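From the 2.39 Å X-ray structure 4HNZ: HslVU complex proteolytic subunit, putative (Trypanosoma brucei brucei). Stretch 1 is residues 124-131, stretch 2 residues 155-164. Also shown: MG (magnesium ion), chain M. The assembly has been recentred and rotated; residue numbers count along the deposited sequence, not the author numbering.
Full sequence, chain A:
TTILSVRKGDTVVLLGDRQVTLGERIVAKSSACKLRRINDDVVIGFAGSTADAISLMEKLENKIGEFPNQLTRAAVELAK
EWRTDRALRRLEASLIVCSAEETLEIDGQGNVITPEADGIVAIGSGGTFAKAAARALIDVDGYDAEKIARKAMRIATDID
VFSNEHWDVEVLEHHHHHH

Stretch 1, residues 124-131: GSGGTFAK
Stretch 2 (155-164) IATDIDVFSN

Asp160 does two jobs: its carboxylate accepts the one hydrogen bond across the stretches, and its backbone O binds magnesium. Its side chain (chi1 t, chi2 20°) accepts a hydrogen bond from Ser125 OG to Asp160 OD2 at 2.7 Å and a very short one from Ser163 OG to the same OD2 at 2.5 Å; Asp160 OD1 takes Phe162 N at 3.0 Å. Ser125 is p and Ser163 m.

Helices 127-131 and 155-159 run roughly antiparallel (145°), their axes approaching to 8.1 Å. Ala130 lies opposite Ala156 (CA-CA 4.8 Å) and Gly126 opposite Asp160 (CA-CA 5.3 Å). At this register Ala130 CB meets Ala156 CB at 3.6 Å, and Ala156 CB also lies 3.6 Å from Gly126 O. A CB on Gly126 would fall 2.9 Å from Asp160 OD2, a clash.

The CA-to-CB bond of Phe129 points toward stretch 2 (chi1 m, chi2 -45°), and one face of the ring lies against Ile159 (m, t), whose CG2 sits 4.0 Å from the centroid of the Phe129 ring in a CH-pi contact.

Asp160 leaves helical geometry (phi/psi -81/114) and opens a type I turn to Ser163, closed by Ser163 N to Asp160 O at 3.2 Å. Magnesium MG binds Thr157 O (2.3 Å), Asp160 O (2.5 Å), Ser163 O (2.4 Å) and a water.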

# COMPACT_ATOMS: atom_id res chain seq x y z
N GLY A 124 -10.98 26.05 -4.41
CA GLY A 124 -9.56 25.90 -4.63
C GLY A 124 -8.83 25.59 -3.33
O GLY A 124 -9.38 25.73 -2.28
N SER A 125 -7.58 25.21 -3.44
CA SER A 125 -6.72 25.03 -2.29
C SER A 125 -6.74 26.22 -1.38
O SER A 125 -6.53 26.08 -0.19
CB SER A 125 -5.27 24.78 -2.78
OG SER A 125 -4.88 25.78 -3.75
N GLY A 126 -6.91 27.43 -1.90
CA GLY A 126 -6.92 28.61 -1.02
C GLY A 126 -8.30 29.13 -0.60
O GLY A 126 -8.41 30.05 0.23
N GLY A 127 -9.33 28.51 -1.14
CA GLY A 127 -10.69 29.03 -1.02
C GLY A 127 -11.22 29.16 0.37
O GLY A 127 -11.85 30.13 0.71
N THR A 128 -10.91 28.19 1.20
CA THR A 128 -11.40 28.24 2.54
C THR A 128 -10.72 29.35 3.36
O THR A 128 -11.37 29.93 4.23
CB THR A 128 -11.24 26.87 3.23
OG1 THR A 128 -11.94 25.88 2.42
CG2 THR A 128 -11.98 26.86 4.59
N PHE A 129 -9.44 29.60 3.13
CA PHE A 129 -8.79 30.71 3.82
C PHE A 129 -9.48 32.01 3.43
O PHE A 129 -9.71 32.88 4.26
CB PHE A 129 -7.28 30.75 3.50
CG PHE A 129 -6.64 29.42 3.60
CD1 PHE A 129 -6.90 28.60 4.67
CD2 PHE A 129 -5.70 29.00 2.67
CE1 PHE A 129 -6.29 27.33 4.78
CE2 PHE A 129 -5.08 27.76 2.78
CZ PHE A 129 -5.38 26.91 3.84
N ALA A 130 -9.83 32.12 2.15
CA ALA A 130 -10.40 33.33 1.63
C ALA A 130 -11.75 33.56 2.25
O ALA A 130 -12.14 34.66 2.61
CB ALA A 130 -10.50 33.23 0.12
N LYS A 131 -12.48 32.50 2.32
CA LYS A 131 -13.81 32.53 2.89
C LYS A 131 -13.79 32.92 4.35
O LYS A 131 -14.54 33.79 4.78
CB LYS A 131 -14.39 31.18 2.75
CG LYS A 131 -15.65 31.04 3.48
CD LYS A 131 -16.11 29.60 3.45
CE LYS A 131 -17.20 29.38 2.41
NZ LYS A 131 -17.80 28.02 2.63
N ILE A 155 -4.86 37.81 1.79
CA ILE A 155 -4.65 36.94 2.92
C ILE A 155 -4.61 35.47 2.54
O ILE A 155 -3.65 34.75 2.95
CB ILE A 155 -5.71 37.17 4.02
CG1 ILE A 155 -5.44 38.55 4.65
CG2 ILE A 155 -5.67 36.08 5.08
CD1 ILE A 155 -6.60 39.07 5.42
N ALA A 156 -5.55 35.03 1.73
CA ALA A 156 -5.62 33.63 1.37
C ALA A 156 -4.43 33.24 0.54
O ALA A 156 -3.84 32.17 0.73
CB ALA A 156 -6.90 33.32 0.64
N THR A 157 -4.09 34.07 -0.43
CA THR A 157 -3.00 33.72 -1.37
C THR A 157 -1.62 33.84 -0.77
O THR A 157 -0.70 33.14 -1.20
CB THR A 157 -3.09 34.49 -2.70
OG1 THR A 157 -2.93 35.89 -2.52
CG2 THR A 157 -4.46 34.21 -3.40
N ASP A 158 -1.48 34.66 0.25
CA ASP A 158 -0.25 34.64 1.04
C ASP A 158 -0.08 33.35 1.78
O ASP A 158 1.01 32.88 1.92
CB ASP A 158 -0.20 35.77 2.06
CG ASP A 158 0.08 37.15 1.42
OD1 ASP A 158 0.46 37.17 0.20
OD2 ASP A 158 -0.12 38.20 2.11
N ILE A 159 -1.15 32.73 2.22
CA ILE A 159 -1.06 31.44 2.94
C ILE A 159 -0.93 30.21 2.04
O ILE A 159 -0.17 29.26 2.36
CB ILE A 159 -2.27 31.29 3.85
CG1 ILE A 159 -2.16 32.31 5.00
CG2 ILE A 159 -2.41 29.89 4.43
CD1 ILE A 159 -3.49 32.44 5.75
N ASP A 160 -1.69 30.20 0.96
CA ASP A 160 -1.73 29.08 0.03
C ASP A 160 -0.53 29.16 -0.93
O ASP A 160 -0.47 30.02 -1.77
CB ASP A 160 -3.05 29.12 -0.76
CG ASP A 160 -3.21 27.94 -1.74
OD1 ASP A 160 -2.53 26.90 -1.56
OD2 ASP A 160 -3.98 28.11 -2.71
N VAL A 161 0.38 28.19 -0.83
CA VAL A 161 1.49 28.12 -1.73
C VAL A 161 1.04 27.89 -3.16
O VAL A 161 1.81 28.13 -4.07
CB VAL A 161 2.52 27.04 -1.34
CG1 VAL A 161 3.00 27.24 0.10
CG2 VAL A 161 1.98 25.62 -1.47
N PHE A 162 -0.22 27.43 -3.37
CA PHE A 162 -0.74 27.12 -4.74
C PHE A 162 -1.52 28.22 -5.37
O PHE A 162 -2.11 28.00 -6.41
CB PHE A 162 -1.55 25.81 -4.73
CG PHE A 162 -0.75 24.62 -4.22
CD1 PHE A 162 0.39 24.18 -4.89
CD2 PHE A 162 -1.11 23.97 -3.02
CE1 PHE A 162 1.09 23.08 -4.44
CE2 PHE A 162 -0.37 22.90 -2.55
CZ PHE A 162 0.72 22.44 -3.26
N SER A 163 -1.49 29.40 -4.78
CA SER A 163 -2.13 30.57 -5.35
C SER A 163 -1.15 31.76 -5.30
O SER A 163 -0.30 31.84 -4.38
CB SER A 163 -3.40 30.94 -4.56
OG SER A 163 -4.30 29.84 -4.47
N ASN A 164 -1.26 32.70 -6.25
CA ASN A 164 -0.35 33.88 -6.24
C ASN A 164 -1.07 35.18 -5.98
O ASN A 164 -2.28 35.21 -5.76
CB ASN A 164 0.52 33.92 -7.50
CG ASN A 164 -0.28 34.20 -8.77
OD1 ASN A 164 -1.46 34.59 -8.74
ND2 ASN A 164 0.37 34.05 -9.90
MG MG M . 0.97 31.99 -2.32
O HOH W 1 2.80 31.02 -3.88